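Local coordinates for protein catalase (Pseudomonas syringae, PDB 1M7S) that breaks hydrogen peroxide down into water and oxygen with the help of heme, protecting the cell from its toxic effects, at residues 60-68 with 74-82. Sequence-based numbering, arbitrary orientation.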
ATOM      1  N   GLY A  60     -14.407  11.245 -26.119  1.00  8.16           N
ATOM      2  CA  GLY A  60     -15.302  11.644 -27.255  1.00  9.94           C
ATOM      3  C   GLY A  60     -16.593  12.200 -26.570  1.00  6.18           C
ATOM      4  O   GLY A  60     -16.544  12.758 -25.487  1.00  6.62           O
ATOM      5  N   GLU A  61     -17.688  12.005 -27.295  1.00  8.36           N
ATOM      6  CA  GLU A  61     -18.964  12.510 -26.766  1.00 11.75           C
ATOM      7  C   GLU A  61     -20.103  11.617 -27.227  1.00  9.73           C
ATOM      8  O   GLU A  61     -19.959  11.055 -28.294  1.00  9.62           O
ATOM      9  CB  GLU A  61     -19.244  13.938 -27.313  1.00 17.65           C
ATOM     10  CG  GLU A  61     -18.524  15.064 -26.602  1.00 27.37           C
ATOM     11  CD  GLU A  61     -19.322  15.941 -25.683  1.00 32.42           C
ATOM     12  OE1 GLU A  61     -18.789  16.952 -25.154  1.00 35.31           O
ATOM     13  OE2 GLU A  61     -20.531  15.673 -25.478  1.00 36.05           O
ATOM     14  N   PHE A  62     -21.161  11.562 -26.397  1.00  8.56           N
ATOM     15  CA  PHE A  62     -22.317  10.773 -26.817  1.00  9.55           C
ATOM     16  C   PHE A  62     -23.505  11.773 -26.893  1.00  7.89           C
ATOM     17  O   PHE A  62     -23.577  12.590 -25.963  1.00  9.94           O
ATOM     18  CB  PHE A  62     -22.689   9.743 -25.749  1.00  7.91           C
ATOM     19  CG  PHE A  62     -24.044   9.093 -25.863  1.00  7.89           C
ATOM     20  CD1 PHE A  62     -24.250   8.126 -26.825  1.00 10.43           C
ATOM     21  CD2 PHE A  62     -25.088   9.507 -25.030  1.00  9.05           C
ATOM     22  CE1 PHE A  62     -25.503   7.550 -26.943  1.00  9.39           C
ATOM     23  CE2 PHE A  62     -26.368   8.953 -25.178  1.00  9.03           C
ATOM     24  CZ  PHE A  62     -26.555   7.963 -26.128  1.00  9.06           C
ATOM     25  N   THR A  63     -24.273  11.610 -27.938  1.00 10.53           N
ATOM     26  CA  THR A  63     -25.454  12.507 -28.048  1.00 10.09           C
ATOM     27  C   THR A  63     -26.712  11.651 -28.130  1.00  8.21           C
ATOM     28  O   THR A  63     -26.820  10.861 -29.045  1.00  7.78           O
ATOM     29  CB  THR A  63     -25.245  13.435 -29.253  1.00 14.60           C
ATOM     30  OG1 THR A  63     -24.145  14.323 -28.943  1.00 16.56           O
ATOM     31  CG2 THR A  63     -26.487  14.309 -29.473  1.00 16.41           C
ATOM     32  N   ALA A  64     -27.638  11.803 -27.193  1.00 10.06           N
ATOM     33  CA  ALA A  64     -28.884  11.041 -27.320  1.00 10.06           C
ATOM     34  C   ALA A  64     -29.807  11.583 -28.411  1.00 14.20           C
ATOM     35  O   ALA A  64     -29.816  12.784 -28.725  1.00 13.99           O
ATOM     36  CB  ALA A  64     -29.606  11.006 -26.004  1.00  7.93           C
ATOM     37  N   SER A  65     -30.670  10.701 -28.920  1.00 12.57           N
ATOM     38  CA  SER A  65     -31.537  11.118 -30.016  1.00 15.30           C
ATOM     39  C   SER A  65     -32.962  10.600 -29.983  1.00 15.01           C
ATOM     40  O   SER A  65     -33.592  10.675 -31.056  1.00 16.50           O
ATOM     41  CB  SER A  65     -30.922  10.670 -31.348  1.00 16.19           C
ATOM     42  OG  SER A  65     -30.765   9.261 -31.411  1.00 18.74           O
ATOM     43  N   ALA A  66     -33.435  10.019 -28.894  1.00 15.27           N
ATOM     44  CA  ALA A  66     -34.799   9.498 -28.933  1.00 16.67           C
ATOM     45  C   ALA A  66     -35.524   9.860 -27.647  1.00 16.66           C
ATOM     46  O   ALA A  66     -34.893  10.280 -26.682  1.00 15.03           O
ATOM     47  CB  ALA A  66     -34.758   7.972 -29.100  1.00 17.16           C
ATOM     48  N   ASP A  67     -36.835   9.633 -27.672  1.00 17.17           N
ATOM     49  CA  ASP A  67     -37.635   9.856 -26.476  1.00 19.39           C
ATOM     50  C   ASP A  67     -37.755   8.516 -25.750  1.00 18.43           C
ATOM     51  O   ASP A  67     -38.537   7.648 -26.203  1.00 18.19           O
ATOM     52  CB  ASP A  67     -39.054  10.348 -26.794  1.00 21.60           C
ATOM     53  CG  ASP A  67     -39.881  10.544 -25.539  1.00 24.34           C
ATOM     54  OD1 ASP A  67     -41.093  10.881 -25.680  1.00 26.68           O
ATOM     55  OD2 ASP A  67     -39.399  10.396 -24.394  1.00 24.22           O
ATOM     56  N   ILE A  68     -36.991   8.316 -24.694  1.00 16.87           N
ATOM     57  CA  ILE A  68     -37.128   7.081 -23.918  1.00 15.23           C
ATOM     58  C   ILE A  68     -37.427   7.438 -22.470  1.00 16.15           C
ATOM     59  O   ILE A  68     -37.205   6.684 -21.512  1.00 15.07           O
ATOM     60  CB  ILE A  68     -36.019   6.031 -24.057  1.00 15.07           C
ATOM     61  CG1 ILE A  68     -34.654   6.613 -23.693  1.00 14.03           C
ATOM     62  CG2 ILE A  68     -35.991   5.394 -25.454  1.00 15.37           C
ATOM     63  CD1 ILE A  68     -33.610   5.521 -23.495  1.00 15.83           C
ATOM     64  N   ALA A  74     -33.152   8.918 -16.557  1.00 13.45           N
ATOM     65  CA  ALA A  74     -31.790   9.476 -16.589  1.00 12.28           C
ATOM     66  C   ALA A  74     -31.560  10.531 -17.656  1.00 11.43           C
ATOM     67  O   ALA A  74     -31.839  10.314 -18.830  1.00 11.13           O
ATOM     68  CB  ALA A  74     -30.749   8.365 -16.709  1.00 11.57           C
ATOM     69  N   THR A  75     -30.941  11.649 -17.248  1.00 12.41           N
ATOM     70  CA  THR A  75     -30.628  12.747 -18.173  1.00 12.71           C
ATOM     71  C   THR A  75     -29.782  12.407 -19.367  1.00 11.53           C
ATOM     72  O   THR A  75     -29.935  12.971 -20.473  1.00 13.49           O
ATOM     73  CB  THR A  75     -29.945  13.919 -17.379  1.00 12.42           C
ATOM     74  OG1 THR A  75     -30.809  14.224 -16.284  1.00 15.47           O
ATOM     75  CG2 THR A  75     -29.806  15.176 -18.228  1.00 14.07           C
ATOM     76  N   VAL A  76     -28.847  11.432 -19.271  1.00 10.94           N
ATOM     77  CA  VAL A  76     -28.013  11.024 -20.393  1.00 10.39           C
ATOM     78  C   VAL A  76     -28.799  10.559 -21.603  1.00  9.77           C
ATOM     79  O   VAL A  76     -28.324  10.646 -22.743  1.00 11.42           O
ATOM     80  CB  VAL A  76     -26.996   9.919 -19.916  1.00  9.32           C
ATOM     81  CG1 VAL A  76     -27.741   8.641 -19.532  1.00  8.31           C
ATOM     82  CG2 VAL A  76     -25.954   9.649 -20.971  1.00 10.54           C
ATOM     83  N   PHE A  77     -30.045  10.086 -21.462  1.00 11.25           N
ATOM     84  CA  PHE A  77     -30.871   9.640 -22.539  1.00 10.69           C
ATOM     85  C   PHE A  77     -31.847  10.718 -23.070  1.00 13.61           C
ATOM     86  O   PHE A  77     -32.547  10.413 -24.029  1.00 11.82           O
ATOM     87  CB  PHE A  77     -31.717   8.452 -22.071  1.00 11.69           C
ATOM     88  CG  PHE A  77     -30.936   7.273 -21.534  1.00 14.86           C
ATOM     89  CD1 PHE A  77     -31.204   6.785 -20.266  1.00 15.04           C
ATOM     90  CD2 PHE A  77     -29.946   6.687 -22.302  1.00 14.35           C
ATOM     91  CE1 PHE A  77     -30.507   5.677 -19.788  1.00 17.47           C
ATOM     92  CE2 PHE A  77     -29.242   5.601 -21.826  1.00 17.23           C
ATOM     93  CZ  PHE A  77     -29.523   5.089 -20.561  1.00 15.56           C
ATOM     94  N   LYS A  78     -31.827  11.908 -22.491  1.00 11.45           N
ATOM     95  CA  LYS A  78     -32.748  12.970 -22.999  1.00 14.78           C
ATOM     96  C   LYS A  78     -32.346  13.420 -24.377  1.00 13.38           C
ATOM     97  O   LYS A  78     -31.188  13.801 -24.623  1.00 14.14           O
ATOM     98  CB  LYS A  78     -32.670  14.091 -21.978  1.00 18.83           C
ATOM     99  CG  LYS A  78     -33.162  15.463 -22.391  1.00 25.81           C
ATOM    100  CD  LYS A  78     -32.998  16.386 -21.177  1.00 29.06           C
ATOM    101  CE  LYS A  78     -32.482  17.737 -21.629  1.00 31.86           C
ATOM    102  NZ  LYS A  78     -31.340  17.634 -22.588  1.00 32.35           N
ATOM    103  N   SER A  79     -33.233  13.405 -25.360  1.00 13.72           N
ATOM    104  CA  SER A  79     -32.967  13.769 -26.725  1.00 13.78           C
ATOM    105  C   SER A  79     -32.231  15.096 -26.876  1.00 14.20           C
ATOM    106  O   SER A  79     -32.602  16.064 -26.235  1.00 13.07           O
ATOM    107  CB  SER A  79     -34.294  13.833 -27.517  1.00 15.27           C
ATOM    108  OG  SER A  79     -33.965  13.777 -28.871  1.00 15.82           O
ATOM    109  N   GLY A  80     -31.108  15.021 -27.601  1.00 14.81           N
ATOM    110  CA  GLY A  80     -30.199  16.141 -27.819  1.00 13.58           C
ATOM    111  C   GLY A  80     -29.211  16.367 -26.678  1.00 15.36           C
ATOM    112  O   GLY A  80     -28.340  17.257 -26.742  1.00 14.26           O
ATOM    113  N   GLU A  81     -29.300  15.572 -25.590  1.00 11.73           N
ATOM    114  CA  GLU A  81     -28.353  15.781 -24.504  1.00 11.84           C
ATOM    115  C   GLU A  81     -26.976  15.308 -24.983  1.00 12.07           C
ATOM    116  O   GLU A  81     -26.888  14.172 -25.440  1.00 12.65           O
ATOM    117  CB  GLU A  81     -28.742  15.004 -23.244  1.00 14.08           C
ATOM    118  CG  GLU A  81     -27.702  15.129 -22.129  1.00 17.08           C
ATOM    119  CD  GLU A  81     -27.887  16.349 -21.266  1.00 19.71           C
ATOM    120  OE1 GLU A  81     -28.905  17.062 -21.479  1.00 22.83           O
ATOM    121  OE2 GLU A  81     -27.087  16.618 -20.334  1.00 21.84           O
ATOM    122  N   LYS A  82     -25.959  16.132 -24.762  1.00 12.85           N
ATOM    123  CA  LYS A  82     -24.593  15.745 -25.175  1.00 14.77           C
ATOM    124  C   LYS A  82     -23.791  15.513 -23.916  1.00 14.11           C
ATOM    125  O   LYS A  82     -23.743  16.364 -23.019  1.00 13.52           O
ATOM    126  CB  LYS A  82     -23.987  16.853 -26.030  1.00 17.72           C
ATOM    127  CG  LYS A  82     -22.842  16.480 -26.932  1.00 21.52           C
ATOM    128  CD  LYS A  82     -22.530  17.600 -27.919  1.00 25.30           C
ATOM    129  CE  LYS A  82     -23.739  18.069 -28.716  1.00 28.13           C
ATOM    130  NZ  LYS A  82     -24.337  17.000 -29.585  1.00 28.42           N
TER
HETATM  131  O   HOH W   1     -35.279  10.218 -23.412  1.00 12.03           O
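Thr63 and Lys82 form an antiparallel, non-hydrogen-bonded pair with both side chains on the same face of the sheet. Lysine has the length to use that neighbour: its chain leaves extended (chi1 -159°), then bends at its last two torsions, and NZ curls back to donate to Thr63 OG1 at 2.8 Å. Just beyond the pair, Ala64 is gripped through its backbone, its N giving a bond to Glu81 O at 3.0 Å, while its carbonyl O accepts from Gly80 N at 2.8 Å, a donor that stands well above the carbonyl plane. The small methyl of Ala64 packs against carbonyls of the 3-10 segment 75-77 and the start of the turn, CB lying 3.5 Å from both Val76 O and Lys78 O. Beside it, the Phe62 ring offers its edge to Val76 O, CE2 lying 3.6 Å away. Further along, Ile68 CD1 makes an off-centre CH-pi contact with the Phe77 ring, 4.2 Å from its centroid, and a water joins Ile68 N to Phe77 O.

The type II turn from Lys78 to Glu81 positions the bonding groups; Gly80, third in the turn, has a positive phi (83°) that glycine adopts readily, lacking a side chain, and a salt bridge from Lys78 NZ to Glu81 OE1 spans the turn ends. Outside, Phe112 meets Phe62 edge-to-face and Ile287 backs Ile68 and Phe77. The arrangement closes a beta hairpin whose long connection joins adjacent antiparallel strands, 55-64 and 82-90, of the catalase beta barrel.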